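Local coordinates for takeout-like protein 1 (Epiphyas postvittana, PDB 3E8T) that probably carries hydrophobic ligands in insects, and holds ubiquinone-8 in a long internal pocket, at residues 130-135 / 140-145; 161-164 / 170-173. One frame throughout, in Å; residues are numbered along the deposited sequence.

Contact 1 of 2, residues 130-135 / 140-145; sequences EMEKDA and HVIFKK
The ring of H140 meets the carboxylate of D134 at its edge. OD2 of D134 lies 3.2 Å from CE1 of H140, near the ring plane, and the carboxylate and ring planes are 54° apart. OD1 turns back into the hairpin turn and accepts from the backbone N of E136 and of V138. On the ND1 side a water lies 2.9 Å from ND1 of H140 and donates to the carbonyl O of E132, tying the ring to the strand opposite. That carbonyl also takes the backbone N of H140. E130 with I142 and E132 with H140 are antiparallel hydrogen-bonded pairs. M131 with V141 is the non-hydrogen-bonded pair between them.

E132 runs straight out beyond CG, chi2 -180°, and its carboxylate passes across I142, with OE1 3.3 Å from CG1. K144 arrives from the opposite direction and forms a salt bridge, NZ to OE2 of E132 at 2.7 Å. NZ is on the syn side of OE2, 21° out of the carboxylate plane. Without the E132 carboxylate, as with an alanine here, K144 would probably lose the mate of its ammonium and CG1 of I142 its cover on this side.

The bend of M131 at chi2 brings its SD to 3.2 Å from CG2 of V141, on the face opposite E132 and I142. The bend at chi3 lays CE against the carbonyl O of H140. This is the end of the hairpin of strands 113-133 and 139-153. I214 of helix 214-217 packs on M131 and on V141, whose side chain is about 6 Å from ubiquinone-8. Helix 182-211 reaches I142 through K206 and A210.

Contact 2 of 2, residues 161-164 / 170-173; sequences TNLF and LSDT
F164 and L170 make the main side-chain contact, and the two side chains cross at about a right angle. CD2 of the F164 ring is 3.6 Å from CB of L170. CD1 of L170 sits 4.0 Å from both CB and CG of F164. Farther along the ring, CE2 of F164 comes to 3.6 Å from the carbonyl O of L170, an oblique approach. The F164 backbone is in the left-handed region. Its CG lies anti to the carbonyl carbon, chi1 -57°, and the ring is carried onto the first turn of helix 168-180.

L163 points toward the helix as well, with CD1 3.9 Å from OG of S171. In S171 the hydroxyl is anti to the backbone N, chi1 177°, which turns OG toward L163. There a water accepts from the backbone N of L163 at 3.0 Å and is hydrogen-bonded to OG of S171 at 2.7 Å. M174 of the same helix also touches L163 and F164, and strand 106-111 packs on them through I108 and T109.

No direct hydrogen bond joins the two segments. The fit therefore rests largely on the shapes of F164, L163 and L170, while the water satisfies the L163 amide. This packing lies near the ligand, the L163 side chain being about 6 Å from ubiquinone-8.

Overall arrangement
The two contacts lie on opposite sides of the chain's centre, their own centres about 50 Å apart and their nearest atoms about 35 Å apart. They share no secondary-structure element and follow one another along the chain. Both are partly buried, each mixing buried and exposed residues. Contact 1 pairs two strands near a hairpin turn, through backbone hydrogen bonds and a salt bridge. Contact 2 sets a loop against the helix that follows it, through apolar side chains and a water. Each places one buried side chain close to ubiquinone-8, consistent with a ligand that runs along much of the elongated fold.

Contact 1 of 2, residues 130-135 / 140-145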
loop_
_atom_site.group_PDB
_atom_site.type_symbol
_atom_site.label_atom_id
_atom_site.label_comp_id
_atom_site.label_asym_id
_atom_site.label_seq_id
_atom_site.Cartn_x
_atom_site.Cartn_y
_atom_site.Cartn_z
ATOM N N GLU A 130 15.772 7.182 -12.809
ATOM C CA GLU A 130 16.838 7.806 -13.560
ATOM C C GLU A 130 17.105 9.160 -12.930
ATOM O O GLU A 130 16.162 9.834 -12.518
ATOM C CB GLU A 130 16.377 8.001 -14.998
ATOM C CG GLU A 130 16.345 6.719 -15.832
ATOM C CD GLU A 130 17.727 6.210 -16.173
ATOM O OE1 GLU A 130 18.520 7.001 -16.729
ATOM O OE2 GLU A 130 18.017 5.030 -15.873
ATOM N N MET A 131 18.372 9.545 -12.867
ATOM C CA MET A 131 18.753 10.887 -12.476
ATOM C C MET A 131 18.711 11.713 -13.741
ATOM O O MET A 131 19.384 11.379 -14.734
ATOM C CB MET A 131 20.172 10.919 -11.904
ATOM C CG MET A 131 20.417 10.234 -10.585
ATOM S SD MET A 131 19.431 10.898 -9.288
ATOM C CE MET A 131 19.430 12.617 -9.675
ATOM N N GLU A 132 17.890 12.753 -13.720
ATOM C CA GLU A 132 17.669 13.576 -14.911
ATOM C C GLU A 132 17.831 15.036 -14.600
ATOM O O GLU A 132 17.339 15.514 -13.581
ATOM C CB GLU A 132 16.241 13.362 -15.449
ATOM C CG GLU A 132 15.953 11.911 -15.836
ATOM C CD GLU A 132 14.551 11.656 -16.384
ATOM O OE1 GLU A 132 13.660 12.550 -16.360
ATOM O OE2 GLU A 132 14.306 10.516 -16.821
ATOM N N LYS A 133 18.424 15.764 -15.539
ATOM C CA LYS A 133 18.533 17.212 -15.418
ATOM C C LYS A 133 17.362 17.848 -16.126
ATOM O O LYS A 133 17.084 17.486 -17.271
ATOM C CB LYS A 133 19.838 17.637 -16.068
ATOM C CG LYS A 133 20.322 18.988 -15.695
ATOM C CD LYS A 133 21.689 19.240 -16.270
ATOM C CE LYS A 133 22.787 18.425 -15.630
ATOM N NZ LYS A 133 23.049 18.650 -14.190
ATOM N N ASP A 134 16.680 18.793 -15.466
ATOM C CA ASP A 134 15.540 19.490 -16.055
ATOM C C ASP A 134 16.025 20.624 -16.970
ATOM O O ASP A 134 17.205 20.799 -17.202
ATOM C CB ASP A 134 14.539 19.919 -14.970
ATOM C CG ASP A 134 15.006 21.082 -14.118
ATOM O OD1 ASP A 134 16.019 21.712 -14.452
ATOM O OD2 ASP A 134 14.298 21.408 -13.095
ATOM N N ALA A 135 15.091 21.354 -17.562
ATOM C CA ALA A 135 15.430 22.377 -18.537
ATOM C C ALA A 135 16.260 23.523 -17.970
ATOM O O ALA A 135 16.928 24.233 -18.739
ATOM C CB ALA A 135 14.181 22.932 -19.221
ATOM N N HIS A 140 17.137 15.853 -10.645
ATOM C CA HIS A 140 16.079 15.214 -9.853
ATOM C C HIS A 140 16.157 13.715 -10.006
ATOM O O HIS A 140 16.512 13.224 -11.080
ATOM C CB HIS A 140 14.702 15.615 -10.361
ATOM C CG HIS A 140 14.400 17.066 -10.194
ATOM N ND1 HIS A 140 14.560 17.994 -11.198
ATOM C CD2 HIS A 140 13.917 17.744 -9.128
ATOM C CE1 HIS A 140 14.225 19.189 -10.739
ATOM N NE2 HIS A 140 13.816 19.068 -9.495
ATOM N N VAL A 141 15.717 12.992 -8.979
ATOM C CA VAL A 141 15.448 11.561 -9.122
ATOM C C VAL A 141 14.069 11.386 -9.728
ATOM O O VAL A 141 13.080 11.836 -9.163
ATOM C CB VAL A 141 15.494 10.877 -7.775
ATOM C CG1 VAL A 141 14.962 9.422 -7.840
ATOM C CG2 VAL A 141 16.888 10.891 -7.270
ATOM N N ILE A 142 14.020 10.694 -10.869
ATOM C CA ILE A 142 12.802 10.467 -11.594
ATOM C C ILE A 142 12.444 8.975 -11.524
ATOM O O ILE A 142 13.086 8.168 -12.118
ATOM C CB ILE A 142 12.879 10.981 -13.046
ATOM C CG1 ILE A 142 13.291 12.451 -13.077
ATOM C CG2 ILE A 142 11.527 10.754 -13.770
ATOM C CD1 ILE A 142 12.307 13.391 -12.371
ATOM N N PHE A 143 11.426 8.675 -10.754
ATOM C CA PHE A 143 10.942 7.309 -10.656
ATOM C C PHE A 143 10.308 6.845 -11.951
ATOM O O PHE A 143 9.572 7.595 -12.589
ATOM C CB PHE A 143 9.888 7.205 -9.562
ATOM C CG PHE A 143 10.419 7.116 -8.168
ATOM C CD1 PHE A 143 11.743 7.268 -7.867
ATOM C CD2 PHE A 143 9.518 6.786 -7.130
ATOM C CE1 PHE A 143 12.205 7.124 -6.549
ATOM C CE2 PHE A 143 9.962 6.645 -5.837
ATOM C CZ PHE A 143 11.287 6.826 -5.542
ATOM N N LYS A 144 10.550 5.587 -12.330
ATOM C CA LYS A 144 10.107 5.051 -13.601
ATOM C C LYS A 144 9.096 3.922 -13.394
ATOM O O LYS A 144 7.928 4.021 -13.870
ATOM C CB LYS A 144 11.300 4.563 -14.414
ATOM C CG LYS A 144 12.275 5.669 -14.782
ATOM C CD LYS A 144 11.667 6.781 -15.623
ATOM C CE LYS A 144 12.709 7.831 -15.985
ATOM N NZ LYS A 144 12.127 8.889 -16.920
ATOM N N LYS A 145 9.492 2.844 -12.772
ATOM C CA LYS A 145 8.615 1.683 -12.593
ATOM C C LYS A 145 8.791 1.185 -11.177
ATOM O O LYS A 145 9.768 1.537 -10.496
ATOM C CB LYS A 145 8.997 0.549 -13.586
ATOM C CG LYS A 145 8.798 0.925 -14.996
ATOM C CD LYS A 145 9.072 -0.162 -16.038
ATOM C CE LYS A 145 8.222 -1.397 -15.890
ATOM N NZ LYS A 145 8.561 -2.364 -17.014
HETATM O O HOH W 1 14.744 16.518 -13.745
#

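Contact 2 of 2, residues 161-164 / 170-173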
loop_
_atom_site.group_PDB
_atom_site.type_symbol
_atom_site.label_atom_id
_atom_site.label_comp_id
_atom_site.label_asym_id
_atom_site.label_seq_id
_atom_site.Cartn_x
_atom_site.Cartn_y
_atom_site.Cartn_z
ATOM N N THR A 161 -20.284 -6.432 6.619
ATOM C CA THR A 161 -21.692 -6.325 6.975
ATOM C C THR A 161 -22.600 -6.671 5.817
ATOM O O THR A 161 -22.232 -6.647 4.656
ATOM C CB THR A 161 -22.059 -4.924 7.507
ATOM O OG1 THR A 161 -22.152 -4.009 6.434
ATOM C CG2 THR A 161 -21.037 -4.452 8.545
ATOM N N ASN A 162 -23.805 -7.073 6.171
ATOM C CA ASN A 162 -24.830 -7.491 5.220
ATOM C C ASN A 162 -24.326 -8.530 4.243
ATOM O O ASN A 162 -24.675 -8.515 3.052
ATOM C CB ASN A 162 -25.391 -6.307 4.487
ATOM C CG ASN A 162 -26.678 -6.629 3.728
ATOM O OD1 ASN A 162 -27.520 -7.368 4.243
ATOM N ND2 ASN A 162 -26.832 -6.061 2.552
ATOM N N LEU A 163 -23.611 -9.528 4.768
ATOM C CA LEU A 163 -23.482 -10.780 4.031
ATOM C C LEU A 163 -24.827 -11.489 4.049
ATOM O O LEU A 163 -25.570 -11.444 5.028
ATOM C CB LEU A 163 -22.452 -11.699 4.712
ATOM C CG LEU A 163 -20.980 -11.246 4.652
ATOM C CD1 LEU A 163 -20.181 -12.048 5.637
ATOM C CD2 LEU A 163 -20.440 -11.398 3.220
ATOM N N PHE A 164 -25.111 -12.192 2.965
ATOM C CA PHE A 164 -26.218 -13.160 2.921
ATOM C C PHE A 164 -27.551 -12.579 3.330
ATOM O O PHE A 164 -28.329 -13.192 4.081
ATOM C CB PHE A 164 -25.946 -14.413 3.774
ATOM C CG PHE A 164 -24.675 -15.119 3.373
ATOM C CD1 PHE A 164 -24.596 -15.803 2.199
ATOM C CD2 PHE A 164 -23.549 -15.020 4.148
ATOM C CE1 PHE A 164 -23.406 -16.378 1.794
ATOM C CE2 PHE A 164 -22.397 -15.609 3.775
ATOM C CZ PHE A 164 -22.305 -16.292 2.596
ATOM N N LEU A 170 -25.495 -17.640 8.478
ATOM C CA LEU A 170 -24.592 -17.700 7.322
ATOM C C LEU A 170 -23.464 -16.681 7.413
ATOM O O LEU A 170 -22.318 -16.964 7.062
ATOM C CB LEU A 170 -25.354 -17.458 6.029
ATOM C CG LEU A 170 -26.263 -18.605 5.562
ATOM C CD1 LEU A 170 -27.151 -18.121 4.470
ATOM C CD2 LEU A 170 -25.420 -19.796 5.143
ATOM N N SER A 171 -23.784 -15.488 7.872
ATOM C CA SER A 171 -22.774 -14.470 8.086
ATOM C C SER A 171 -21.736 -14.865 9.089
ATOM O O SER A 171 -20.527 -14.797 8.815
ATOM C CB SER A 171 -23.448 -13.155 8.472
ATOM O OG SER A 171 -22.475 -12.183 8.738
ATOM N N ASP A 172 -22.158 -15.385 10.235
ATOM C CA ASP A 172 -21.229 -15.837 11.263
ATOM C C ASP A 172 -20.328 -16.950 10.727
ATOM O O ASP A 172 -19.137 -16.953 10.992
ATOM C CB ASP A 172 -21.942 -16.321 12.525
ATOM C CG ASP A 172 -22.548 -15.199 13.378
ATOM O OD1 ASP A 172 -22.192 -14.023 13.208
ATOM O OD2 ASP A 172 -23.384 -15.548 14.242
ATOM N N THR A 173 -20.919 -17.889 10.017
ATOM C CA THR A 173 -20.134 -18.994 9.452
ATOM C C THR A 173 -19.060 -18.472 8.476
ATOM O O THR A 173 -17.897 -18.881 8.527
ATOM C CB THR A 173 -21.047 -20.015 8.783
ATOM O OG1 THR A 173 -21.929 -20.543 9.787
ATOM C CG2 THR A 173 -20.211 -21.123 8.143
HETATM O O HOH W 2 -22.505 -9.766 7.541
#